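PDB 4DWD: mandelate racemase/muconate lactonizing enzyme, C-terminal domain protein from Paracoccus denitrificans, which binds divalent metal ions such as magnesium and, as a member of the enolase superfamily, probably has hydro-lyase activity. Local coordinates for residues B[8-13]-B[54-59]; B[49-54]-B[91-96]; B[141-146]-B[182-187]; B[145-150]-B[157-162]; B[232-237]-B[245-250]. All coordinates share one frame; numbering follows the deposited sequence.

Contact 1 (B[8-13]-B[54-59])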
# COMPACT_ATOMS: atom_id res chain seq x y z
N VAL B 8 37.42 21.27 -26.84
CA VAL B 8 36.07 21.49 -26.31
C VAL B 8 36.01 22.94 -25.84
O VAL B 8 36.80 23.36 -24.99
CB VAL B 8 35.75 20.52 -25.15
CG1 VAL B 8 34.37 20.84 -24.57
CG2 VAL B 8 35.82 19.07 -25.59
N GLU B 9 35.08 23.71 -26.40
CA GLU B 9 34.93 25.12 -26.05
C GLU B 9 33.57 25.38 -25.42
O GLU B 9 32.55 24.88 -25.91
CB GLU B 9 35.01 26.00 -27.28
CG GLU B 9 36.37 26.08 -27.93
CD GLU B 9 36.24 26.76 -29.27
OE1 GLU B 9 36.15 28.00 -29.31
OE2 GLU B 9 36.16 26.05 -30.28
N ALA B 10 33.57 26.18 -24.37
CA ALA B 10 32.34 26.60 -23.69
C ALA B 10 32.09 28.07 -24.02
O ALA B 10 32.92 28.92 -23.71
CB ALA B 10 32.48 26.40 -22.18
N LEU B 11 30.94 28.36 -24.64
CA LEU B 11 30.67 29.68 -25.20
C LEU B 11 29.37 30.28 -24.67
O LEU B 11 28.30 29.67 -24.75
CB LEU B 11 30.57 29.57 -26.73
CG LEU B 11 31.77 28.99 -27.49
CD1 LEU B 11 31.44 28.86 -28.97
CD2 LEU B 11 33.02 29.83 -27.27
N SER B 12 29.48 31.50 -24.12
CA SER B 12 28.33 32.29 -23.73
C SER B 12 28.06 33.25 -24.88
O SER B 12 28.93 34.06 -25.23
CB SER B 12 28.62 33.05 -22.43
OG SER B 12 27.60 33.99 -22.13
N VAL B 13 26.87 33.16 -25.47
CA VAL B 13 26.57 33.85 -26.72
C VAL B 13 25.36 34.78 -26.61
O VAL B 13 24.28 34.36 -26.18
CB VAL B 13 26.35 32.82 -27.86
CG1 VAL B 13 26.07 33.51 -29.20
CG2 VAL B 13 27.55 31.90 -27.99
N VAL B 54 31.62 24.42 -15.63
CA VAL B 54 31.81 23.00 -15.38
C VAL B 54 32.34 22.32 -16.65
O VAL B 54 33.25 21.48 -16.58
CB VAL B 54 30.51 22.35 -14.85
CG1 VAL B 54 30.61 20.83 -14.87
CG2 VAL B 54 30.22 22.83 -13.43
N VAL B 55 31.82 22.69 -17.82
CA VAL B 55 32.39 22.17 -19.08
C VAL B 55 33.89 22.51 -19.18
O VAL B 55 34.72 21.62 -19.38
CB VAL B 55 31.63 22.69 -20.32
CG1 VAL B 55 32.32 22.27 -21.61
CG2 VAL B 55 30.19 22.18 -20.32
N ALA B 56 34.23 23.79 -19.02
CA ALA B 56 35.61 24.24 -19.22
C ALA B 56 36.59 23.64 -18.20
O ALA B 56 37.69 23.22 -18.56
CB ALA B 56 35.67 25.76 -19.17
N ARG B 57 36.19 23.60 -16.93
CA ARG B 57 37.12 23.17 -15.88
C ARG B 57 37.15 21.66 -15.70
O ARG B 57 38.21 21.08 -15.44
CB ARG B 57 36.75 23.79 -14.53
CG ARG B 57 36.98 25.28 -14.38
CD ARG B 57 36.81 25.69 -12.92
NE ARG B 57 35.50 25.31 -12.38
CZ ARG B 57 34.38 26.01 -12.57
NH1 ARG B 57 34.40 27.14 -13.27
NH2 ARG B 57 33.25 25.59 -12.05
N ASP B 58 35.98 21.03 -15.79
CA ASP B 58 35.84 19.64 -15.35
C ASP B 58 35.75 18.64 -16.50
O ASP B 58 36.36 17.56 -16.43
CB ASP B 58 34.65 19.49 -14.40
CG ASP B 58 34.70 20.45 -13.22
OD1 ASP B 58 35.81 20.73 -12.70
OD2 ASP B 58 33.63 20.93 -12.81
N ILE B 59 35.00 18.98 -17.54
CA ILE B 59 34.70 18.02 -18.61
C ILE B 59 35.70 18.09 -19.76
O ILE B 59 36.25 17.06 -20.17
CB ILE B 59 33.26 18.17 -19.11
CG1 ILE B 59 32.27 18.00 -17.95
CG2 ILE B 59 32.96 17.18 -20.22
CD1 ILE B 59 30.84 18.39 -18.29
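Val55 is the first residue of the 54-59 segment to meet the strand, and it does so with one branch. Its CG1 stands anti to the backbone N (chi1 174°), which carries this methyl forward to Val8 CG1 at 3.9 Å. The two valine side chains cross at about a right angle, so a single methyl of each does the touching. The same Val55 CG1 also lies 4.2 Å from Ala10 CB, and thus spans two residues that point to the same side of the strand. Its other methyl, CG2, turns instead to Ala94 on helix 90-110.

One step on, Ala56 sets its CB 4.4 Å from Ala10 CB, a loose methyl-to-methyl contact. The two alpha carbons are 6.0 Å apart, and with alanine on both sides the helix can lie close over the strand, their axes 7.7 Å apart and running nearly antiparallel at 156°. This is the capping domain of the enolase superfamily, an antiparallel sheet with helices packed against one face; here helix 49-63 rests on strand 5-14.

Over 55-59 the helix widens into a pi-type turn: Val54 O accepts from Ile59 N, at 3.2 Å, as well as from Asp58 N, at 2.9 Å. Ile59 makes no close contact with the 8-13 segment and packs on Ala94 and Cys98 of helix 90-110. Beyond the segment, Glu64 OE2 takes a hydrogen bond from Val8 N; Glu64 is a calcium ligand seen in a crystal structure of this protein, although none is bound to this chain here.

Contact 2 (B[49-54]-B[91-96])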
# COMPACT_ATOMS: atom_id res chain seq x y z
N ILE B 49 26.02 30.07 -17.19
CA ILE B 49 27.44 30.34 -16.95
C ILE B 49 28.07 29.28 -16.05
O ILE B 49 29.18 28.81 -16.33
CB ILE B 49 27.65 31.76 -16.36
CG1 ILE B 49 27.00 32.83 -17.26
CG2 ILE B 49 29.14 32.03 -16.13
CD1 ILE B 49 27.49 32.87 -18.68
N ALA B 50 27.35 28.85 -15.02
CA ALA B 50 27.87 27.81 -14.15
C ALA B 50 28.06 26.50 -14.94
O ALA B 50 29.11 25.85 -14.80
CB ALA B 50 26.95 27.59 -12.94
N SER B 51 27.09 26.13 -15.77
CA SER B 51 27.27 24.94 -16.61
C SER B 51 28.48 25.05 -17.55
O SER B 51 29.23 24.09 -17.72
CB SER B 51 26.01 24.61 -17.42
OG SER B 51 24.95 24.19 -16.58
N LEU B 52 28.65 26.22 -18.15
CA LEU B 52 29.79 26.45 -19.03
C LEU B 52 31.13 26.35 -18.28
O LEU B 52 32.10 25.81 -18.82
CB LEU B 52 29.66 27.80 -19.73
CG LEU B 52 28.51 27.94 -20.74
CD1 LEU B 52 28.49 29.38 -21.26
CD2 LEU B 52 28.63 26.95 -21.89
N GLY B 53 31.16 26.83 -17.04
CA GLY B 53 32.34 26.69 -16.19
C GLY B 53 32.65 25.23 -15.88
O GLY B 53 33.82 24.82 -15.86
N VAL B 54 31.62 24.42 -15.63
CA VAL B 54 31.81 23.00 -15.38
C VAL B 54 32.34 22.32 -16.65
O VAL B 54 33.25 21.48 -16.58
CB VAL B 54 30.51 22.35 -14.85
CG1 VAL B 54 30.61 20.83 -14.87
CG2 VAL B 54 30.22 22.83 -13.43
N ALA B 91 25.24 20.62 -13.52
CA ALA B 91 26.09 19.57 -14.05
C ALA B 91 25.38 18.73 -15.11
O ALA B 91 26.00 18.38 -16.13
CB ALA B 91 26.64 18.70 -12.92
N THR B 92 24.11 18.38 -14.90
CA THR B 92 23.43 17.62 -15.94
C THR B 92 23.29 18.40 -17.25
O THR B 92 23.34 17.80 -18.32
CB THR B 92 22.06 17.05 -15.50
OG1 THR B 92 21.19 18.11 -15.07
CG2 THR B 92 22.23 16.04 -14.36
N ALA B 93 23.11 19.72 -17.18
CA ALA B 93 23.05 20.54 -18.41
C ALA B 93 24.41 20.60 -19.11
O ALA B 93 24.47 20.54 -20.34
CB ALA B 93 22.54 21.94 -18.12
N ALA B 94 25.49 20.70 -18.34
CA ALA B 94 26.84 20.62 -18.90
C ALA B 94 27.07 19.31 -19.65
O ALA B 94 27.58 19.29 -20.78
CB ALA B 94 27.87 20.80 -17.80
N LEU B 95 26.67 18.21 -19.02
CA LEU B 95 26.78 16.88 -19.62
C LEU B 95 25.89 16.74 -20.86
O LEU B 95 26.33 16.21 -21.89
CB LEU B 95 26.47 15.80 -18.59
CG LEU B 95 27.52 15.68 -17.48
CD1 LEU B 95 26.94 14.92 -16.29
CD2 LEU B 95 28.77 15.00 -17.99
N ALA B 96 24.65 17.25 -20.78
CA ALA B 96 23.72 17.23 -21.91
C ALA B 96 24.31 17.95 -23.11
O ALA B 96 24.25 17.45 -24.23
CB ALA B 96 22.40 17.87 -21.53
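Ser51 reaches into helix 90-110 with its hydroxyl. With OG anti to its own carbonyl carbon and beside the backbone N (chi1 -68°), the oxygen is turned to the neighbouring helix, where it lies 3.6 Å from Ala93 CB. That methyl is a packing neighbour only; the polar partner of OG is the carbonyl oxygen of Ile90, which hydrogen-bonds to it. Ala94 points its CB toward helix 49-63. This methyl sits against the carbonyl oxygen Ser51 O at 3.6 Å, and its distance to Ser51 CB is 4.3 Å. One turn further along, Val54 adds its CG1, 4.0 Å from the same Ala94 methyl, so Ala94 CB rests against both the backbone of Ser51 and a valine branch.

Side chains this short bring the two helices close: Ser51 CA and Ala94 CA are 4.9 Å apart, and the axes pass at 8.2 Å with a crossing angle of -62°. The pair belongs to the helical layer of the N-terminal capping domain. Leu52, on another side of its helix, packs on Ala10 and Ser12 of strand 5-14, while Ile49 and Ala50 touch Arg57 of a second subunit.

The interface is therefore almost wholly apolar and made of small groups. Its buried hydroxyl is answered by a main-chain carbonyl of the opposing helix, which ties Ser51 to helix 90-110 by a directional bond as well as by packing.

Contact 3 (B[141-146]-B[182-187])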
# COMPACT_ATOMS: atom_id res chain seq x y z
N ASP B 141 -7.06 40.91 -21.51
CA ASP B 141 -7.02 41.32 -22.91
C ASP B 141 -5.62 41.16 -23.50
O ASP B 141 -5.48 40.85 -24.68
CB ASP B 141 -7.52 42.76 -23.11
CG ASP B 141 -6.67 43.80 -22.39
OD1 ASP B 141 -5.71 44.32 -22.99
OD2 ASP B 141 -6.95 44.07 -21.21
N GLU B 142 -4.59 41.34 -22.67
CA GLU B 142 -3.21 41.15 -23.12
C GLU B 142 -2.89 39.68 -23.39
O GLU B 142 -2.18 39.36 -24.35
CB GLU B 142 -2.22 41.75 -22.12
CG GLU B 142 -2.13 43.26 -22.21
CD GLU B 142 -1.60 43.92 -20.95
OE1 GLU B 142 -1.19 43.21 -20.00
OE2 GLU B 142 -1.61 45.17 -20.91
N VAL B 143 -3.43 38.79 -22.56
CA VAL B 143 -3.26 37.37 -22.80
C VAL B 143 -3.90 37.00 -24.14
O VAL B 143 -3.28 36.36 -25.00
CB VAL B 143 -3.88 36.52 -21.67
CG1 VAL B 143 -3.81 35.04 -22.03
CG2 VAL B 143 -3.19 36.79 -20.34
N VAL B 144 -5.15 37.41 -24.33
CA VAL B 144 -5.86 37.12 -25.57
C VAL B 144 -5.12 37.68 -26.80
O VAL B 144 -4.94 36.97 -27.79
CB VAL B 144 -7.33 37.59 -25.50
CG1 VAL B 144 -8.02 37.41 -26.85
CG2 VAL B 144 -8.05 36.82 -24.40
N ARG B 145 -4.66 38.92 -26.70
CA ARG B 145 -3.95 39.55 -27.81
C ARG B 145 -2.70 38.76 -28.20
O ARG B 145 -2.46 38.51 -29.39
CB ARG B 145 -3.60 41.00 -27.49
CG ARG B 145 -2.98 41.71 -28.69
CD ARG B 145 -2.69 43.18 -28.44
NE ARG B 145 -2.27 43.83 -29.68
CZ ARG B 145 -3.08 44.30 -30.65
NH1 ARG B 145 -4.41 44.21 -30.56
NH2 ARG B 145 -2.54 44.86 -31.72
N GLU B 146 -1.91 38.35 -27.21
CA GLU B 146 -0.67 37.65 -27.50
C GLU B 146 -0.94 36.25 -28.05
O GLU B 146 -0.27 35.81 -28.99
CB GLU B 146 0.23 37.60 -26.26
CG GLU B 146 1.58 36.91 -26.46
CD GLU B 146 2.50 37.54 -27.50
OE1 GLU B 146 2.24 38.64 -28.04
OE2 GLU B 146 3.53 36.90 -27.79
N ARG B 182 -10.39 30.97 -19.46
CA ARG B 182 -11.70 31.06 -20.10
C ARG B 182 -11.65 31.92 -21.36
O ARG B 182 -12.17 31.53 -22.41
CB ARG B 182 -12.76 31.59 -19.12
CG ARG B 182 -14.14 31.77 -19.75
CD ARG B 182 -15.18 32.14 -18.70
NE ARG B 182 -15.68 30.93 -18.05
CZ ARG B 182 -16.72 30.21 -18.48
NH1 ARG B 182 -17.40 30.59 -19.56
NH2 ARG B 182 -17.09 29.13 -17.82
N ALA B 183 -11.01 33.08 -21.25
CA ALA B 183 -10.92 33.99 -22.39
C ALA B 183 -10.16 33.36 -23.56
O ALA B 183 -10.50 33.58 -24.73
CB ALA B 183 -10.27 35.29 -21.96
N VAL B 184 -9.13 32.58 -23.25
CA VAL B 184 -8.35 31.91 -24.28
C VAL B 184 -9.18 30.82 -24.97
O VAL B 184 -9.13 30.69 -26.19
CB VAL B 184 -6.98 31.41 -23.74
CG1 VAL B 184 -6.27 30.52 -24.77
CG2 VAL B 184 -6.09 32.61 -23.39
N ARG B 185 -9.95 30.06 -24.19
CA ARG B 185 -10.87 29.08 -24.79
C ARG B 185 -11.86 29.78 -25.74
O ARG B 185 -12.12 29.29 -26.83
CB ARG B 185 -11.60 28.28 -23.71
CG ARG B 185 -12.81 27.50 -24.21
CD ARG B 185 -12.45 26.43 -25.24
NE ARG B 185 -11.68 25.35 -24.63
CZ ARG B 185 -10.94 24.47 -25.30
NH1 ARG B 185 -10.83 24.51 -26.62
NH2 ARG B 185 -10.30 23.53 -24.61
N GLU B 186 -12.39 30.92 -25.31
CA GLU B 186 -13.35 31.64 -26.14
C GLU B 186 -12.72 32.13 -27.45
O GLU B 186 -13.35 32.10 -28.51
CB GLU B 186 -13.99 32.79 -25.35
CG GLU B 186 -14.90 32.26 -24.25
CD GLU B 186 -15.55 33.32 -23.39
OE1 GLU B 186 -15.46 34.52 -23.73
OE2 GLU B 186 -16.17 32.93 -22.38
N LEU B 187 -11.48 32.58 -27.37
CA LEU B 187 -10.74 32.99 -28.56
C LEU B 187 -10.52 31.85 -29.55
O LEU B 187 -10.77 32.00 -30.75
CB LEU B 187 -9.39 33.60 -28.16
CG LEU B 187 -8.38 33.88 -29.28
CD1 LEU B 187 -8.79 35.11 -30.06
CD2 LEU B 187 -6.98 34.05 -28.71
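Val144 divides its two methyls between Ala183 and Leu187 of helix 174-188. CG2 presses on Ala183 CB at 3.6 Å, while CG1 meets the end of Leu187, 4.0 Å from its CD2 and as far from CD1. The Val144 and Leu187 side chains slide past each other in opposite directions, and Leu187 CD2 also lies 3.7 Å from the carbonyl oxygen Val144 O. On the more buried side, Val143 CG1 meets Val184 CG2 at 3.6 Å; these two valines cross at about a right angle, one methyl from each making the touch. Were Val144 cut back to an alanine, Ala183 CB and the end of Leu187 would probably face a gap where its two methyls had been, and the leucine would be freer to turn.

Both branches of Val144 reach their partners because CG1 is anti to the backbone N (chi1 174°), with CG2 beside it. The helices run in roughly the same direction, crossing at -36° with axes 9.4 Å apart. They are consecutive outer helices of the C-terminal barrel domain, packed side by side round the strands.

Further out, Ala183 also touches Val140, and Leu187 continues onto Val147 and Ala148 down helix 140-154. Val184 leans on Tyr219, and Val143 on Asn135 and Arg138. Across the seam itself no hydrogen bond or salt bridge is made. The fit rests on valines and a leucine, with one alanine, so the seam depends on apolar burial and close van der Waals contact, without a directional bond to fix the register.

Contact 4 (B[145-150]-B[157-162])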
# COMPACT_ATOMS: atom_id res chain seq x y z
N ARG B 145 -4.66 38.92 -26.70
CA ARG B 145 -3.95 39.55 -27.81
C ARG B 145 -2.70 38.76 -28.20
O ARG B 145 -2.46 38.51 -29.39
CB ARG B 145 -3.60 41.00 -27.49
CG ARG B 145 -2.98 41.71 -28.69
CD ARG B 145 -2.69 43.18 -28.44
NE ARG B 145 -2.27 43.83 -29.68
CZ ARG B 145 -3.08 44.30 -30.65
NH1 ARG B 145 -4.41 44.21 -30.56
NH2 ARG B 145 -2.54 44.86 -31.72
N GLU B 146 -1.91 38.35 -27.21
CA GLU B 146 -0.67 37.65 -27.50
C GLU B 146 -0.94 36.25 -28.05
O GLU B 146 -0.27 35.81 -28.99
CB GLU B 146 0.23 37.60 -26.26
CG GLU B 146 1.58 36.91 -26.46
CD GLU B 146 2.50 37.54 -27.50
OE1 GLU B 146 2.24 38.64 -28.04
OE2 GLU B 146 3.53 36.90 -27.79
N VAL B 147 -1.93 35.55 -27.49
CA VAL B 147 -2.27 34.24 -28.04
C VAL B 147 -2.72 34.36 -29.50
O VAL B 147 -2.26 33.60 -30.36
CB VAL B 147 -3.35 33.51 -27.19
CG1 VAL B 147 -3.82 32.24 -27.88
CG2 VAL B 147 -2.80 33.21 -25.80
N ALA B 148 -3.59 35.33 -29.80
CA ALA B 148 -4.07 35.53 -31.17
C ALA B 148 -2.89 35.82 -32.10
O ALA B 148 -2.83 35.28 -33.21
CB ALA B 148 -5.09 36.65 -31.22
N ARG B 149 -1.95 36.65 -31.64
CA ARG B 149 -0.78 37.00 -32.46
C ARG B 149 0.06 35.76 -32.82
O ARG B 149 0.41 35.56 -33.99
CB ARG B 149 0.08 38.03 -31.72
CG ARG B 149 1.24 38.59 -32.53
CD ARG B 149 2.12 39.48 -31.67
NE ARG B 149 2.94 38.70 -30.72
CZ ARG B 149 4.07 38.08 -31.04
NH1 ARG B 149 4.53 38.12 -32.29
NH2 ARG B 149 4.74 37.40 -30.11
N ARG B 150 0.38 34.94 -31.81
CA ARG B 150 1.23 33.77 -32.00
C ARG B 150 0.52 32.75 -32.89
O ARG B 150 1.13 32.13 -33.75
CB ARG B 150 1.59 33.13 -30.65
CG ARG B 150 2.41 33.97 -29.68
CD ARG B 150 3.92 33.96 -29.94
NE ARG B 150 4.43 32.61 -30.19
CZ ARG B 150 4.97 31.81 -29.29
NH1 ARG B 150 5.14 32.20 -28.02
NH2 ARG B 150 5.35 30.59 -29.66
N ALA B 157 -0.71 23.25 -33.84
CA ALA B 157 -1.64 22.15 -33.59
C ALA B 157 -2.26 22.23 -32.19
O ALA B 157 -3.26 21.58 -31.92
CB ALA B 157 -0.94 20.81 -33.80
N ALA B 158 -1.62 23.02 -31.32
CA ALA B 158 -2.08 23.25 -29.94
C ALA B 158 -1.49 24.56 -29.41
O ALA B 158 -0.56 25.10 -30.00
CB ALA B 158 -1.68 22.08 -29.03
N VAL B 159 -2.05 25.07 -28.32
CA VAL B 159 -1.55 26.28 -27.66
C VAL B 159 -1.32 25.96 -26.19
O VAL B 159 -2.14 25.28 -25.59
CB VAL B 159 -2.57 27.43 -27.78
CG1 VAL B 159 -2.17 28.60 -26.89
CG2 VAL B 159 -2.69 27.86 -29.24
N LYS B 160 -0.22 26.44 -25.61
CA LYS B 160 -0.03 26.33 -24.16
C LYS B 160 0.20 27.72 -23.62
O LYS B 160 1.06 28.44 -24.12
CB LYS B 160 1.15 25.41 -23.81
CG LYS B 160 1.30 25.13 -22.32
CD LYS B 160 2.43 24.18 -22.00
CE LYS B 160 3.76 24.91 -21.94
NZ LYS B 160 4.91 23.95 -21.85
N ILE B 161 -0.59 28.10 -22.62
CA ILE B 161 -0.40 29.38 -21.93
C ILE B 161 0.31 29.14 -20.59
O ILE B 161 -0.13 28.33 -19.77
CB ILE B 161 -1.73 30.17 -21.76
CG1 ILE B 161 -2.86 29.27 -21.19
CG2 ILE B 161 -2.12 30.74 -23.11
CD1 ILE B 161 -4.16 30.01 -20.90
N ARG B 162 1.43 29.83 -20.41
CA ARG B 162 2.28 29.63 -19.22
C ARG B 162 2.26 30.88 -18.36
O ARG B 162 2.16 31.99 -18.88
CB ARG B 162 3.73 29.31 -19.61
CG ARG B 162 3.90 28.44 -20.84
CD ARG B 162 5.32 27.87 -20.95
NE ARG B 162 6.32 28.92 -20.77
CZ ARG B 162 6.76 29.72 -21.74
NH1 ARG B 162 6.34 29.57 -23.00
NH2 ARG B 162 7.64 30.67 -21.46
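Val147 faces the strand with its two methyls divided between two residues. CG2 meets Ile161 CG2 at 3.7 Å, the side chains crossing at about a right angle, and CG1 lies 4.1 Å from Val159 CG1, at a more slanting angle. Val147 and Val159 both hold CG1 anti to the backbone N, and in each that branch is the one that meets the other. Ile161 is different: its CG1 sits between the backbone N and the carbonyl carbon, at chi1 48°, and this rotation leaves the CG2 methyl to meet Val147.

Helix 140-154 and strand 158-162 are the second and third elements of a right-handed beta-alpha-beta unit that opens with strand 125-132, part of the enolase-type TIM barrel. Val147 is thus a helix residue packed on the barrel's outer surface; Ile132, Val184, Leu187 and Leu188 also surround it. On the inner side, Lys160 forms a salt bridge with Glu223, a calcium ligand seen in a crystal structure of this protein.

Along the helix, Arg149 grips Glu146 side-on. NE reaches Glu146 OE1 at 2.8 Å, nearly straight at 173°, and NH2 reaches OE2 at 2.7 Å. The carboxylate lies at the guanidinium edge, in its plane; each oxygen is met on its syn side, though NE, more than NH2, comes in tilted from the carboxylate plane. Arg150 turns instead to Glu154 and to the carbonyl oxygens of Ser131 and Leu325.

Contact 5 (B[232-237]-B[245-250])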
# COMPACT_ATOMS: atom_id res chain seq x y z
N GLY B 232 5.70 13.88 -4.35
CA GLY B 232 4.50 13.19 -3.89
C GLY B 232 3.24 13.97 -4.21
O GLY B 232 2.26 13.41 -4.75
N ALA B 233 3.27 15.28 -3.92
CA ALA B 233 2.12 16.15 -4.19
C ALA B 233 1.82 16.27 -5.68
O ALA B 233 0.65 16.28 -6.08
CB ALA B 233 2.34 17.52 -3.59
N MSE B 234 2.87 16.35 -6.50
CA MSE B 234 2.69 16.42 -7.95
C MSE B 234 1.93 15.23 -8.46
O MSE B 234 0.96 15.37 -9.20
CB MSE B 234 4.07 16.52 -8.60
CG MSE B 234 4.02 16.82 -10.10
SE MSE B 234 3.63 18.71 -10.52
CE MSE B 234 5.38 19.39 -9.92
N GLY B 235 2.35 14.04 -8.04
CA GLY B 235 1.69 12.81 -8.48
C GLY B 235 0.30 12.64 -7.89
O GLY B 235 -0.59 12.08 -8.53
N GLU B 236 0.11 13.12 -6.66
CA GLU B 236 -1.20 13.09 -6.01
C GLU B 236 -2.20 13.93 -6.80
O GLU B 236 -3.33 13.49 -7.08
CB GLU B 236 -1.11 13.60 -4.57
CG GLU B 236 -2.47 13.73 -3.89
CD GLU B 236 -2.35 14.20 -2.45
OE1 GLU B 236 -1.54 13.60 -1.71
OE2 GLU B 236 -3.09 15.14 -2.07
N VAL B 237 -1.77 15.14 -7.17
CA VAL B 237 -2.65 16.02 -7.93
C VAL B 237 -2.95 15.37 -9.28
O VAL B 237 -4.12 15.39 -9.72
CB VAL B 237 -2.02 17.42 -8.10
CG1 VAL B 237 -2.78 18.27 -9.13
CG2 VAL B 237 -1.96 18.14 -6.75
N VAL B 245 -2.12 15.91 -15.83
CA VAL B 245 -1.10 16.68 -15.15
C VAL B 245 0.26 16.24 -15.67
O VAL B 245 0.54 15.05 -15.78
CB VAL B 245 -1.21 16.50 -13.63
CG1 VAL B 245 0.03 17.05 -12.91
CG2 VAL B 245 -2.48 17.19 -13.13
N SER B 246 1.10 17.22 -16.03
CA SER B 246 2.44 16.93 -16.54
C SER B 246 3.51 17.58 -15.70
O SER B 246 3.28 18.61 -15.07
CB SER B 246 2.56 17.35 -18.02
OG SER B 246 2.47 18.75 -18.15
N ALA B 247 4.69 16.98 -15.68
CA ALA B 247 5.83 17.52 -14.96
C ALA B 247 7.06 16.89 -15.57
O ALA B 247 6.95 16.11 -16.51
CB ALA B 247 5.74 17.18 -13.47
N GLY B 248 8.22 17.22 -15.03
CA GLY B 248 9.47 16.65 -15.52
C GLY B 248 10.47 17.67 -16.03
O GLY B 248 11.64 17.36 -16.18
N GLU B 249 10.03 18.88 -16.30
CA GLU B 249 10.97 19.86 -16.86
C GLU B 249 12.06 20.21 -15.86
O GLU B 249 13.13 20.61 -16.26
CB GLU B 249 10.26 21.12 -17.34
CG GLU B 249 9.55 21.90 -16.26
CD GLU B 249 9.57 23.39 -16.53
OE1 GLU B 249 9.91 24.16 -15.61
OE2 GLU B 249 9.26 23.78 -17.67
N GLN B 250 11.77 20.08 -14.57
CA GLN B 250 12.76 20.29 -13.49
C GLN B 250 13.13 18.95 -12.85
O GLN B 250 13.36 18.88 -11.64
CB GLN B 250 12.23 21.25 -12.44
CG GLN B 250 11.96 22.64 -12.99
CD GLN B 250 11.53 23.60 -11.90
OE1 GLN B 250 12.34 24.05 -11.08
NE2 GLN B 250 10.25 23.93 -11.88
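Met234, modelled as selenomethionine, bends over Ala247 where a beta-alpha-beta unit of the TIM barrel returns from helix 231-240 into strand 244-246 and the loop beyond. The close part of the contact is here. CG, anti to the backbone N at chi1 -171°, lies 3.8 Å from Ala247 CB, and SE follows at 3.9 Å. Bends at chi2 and chi3 curl the chain round this one methyl, bringing CE to 4.2 Å from it as well.

Toward the end of the helix the fit is looser. Val237 CG1 and Val245 CG2 are 4.2 Å apart, their side chains crossing at about a right angle, and Val245 CG1 is just as far from the carbonyl oxygen Met234 O. This part is slacker, yet still buried; on another face of the helix, Val237 packs against Val204 and Ala207 of helix 204-216. The more open side belongs to Glu236, which takes no part in the packing and makes salt bridges with Arg240 and with Arg266 of a third subunit.

Past Ala247 the loop leads to Glu249, a calcium ligand seen in a crystal structure of this protein, though no calcium is bound to this chain here. Gly248, between Ala247 and Glu249, has phi at 120°, where a CB would jam against the carbonyl oxygen Ala247 O, and its N donates a hydrogen bond to Glu224 OE2.

In the fold
Contacts 1 and 2 belong to the N-terminal capping domain and share helix 49-63, which lays one side on the sheet and another on helix 90-110; Val55 touches both Ala10 and Ala94, so the two form one continuous core. Contacts 3 and 4 likewise share helix 140-154 in the barrel, joined where Leu187 meets Val147: contact 4 is buried between helix and strand, contact 3 lies further out and is partly exposed. Contact 5 repeats the helix-on-strand packing of contact 4 about 23 Å away, centre to centre, but runs on into the metal-site loop. All five are mainly aliphatic; contact 2 is built from small residues, contact 1 from valines and alanines, contacts 3 and 4 mainly from branched ones.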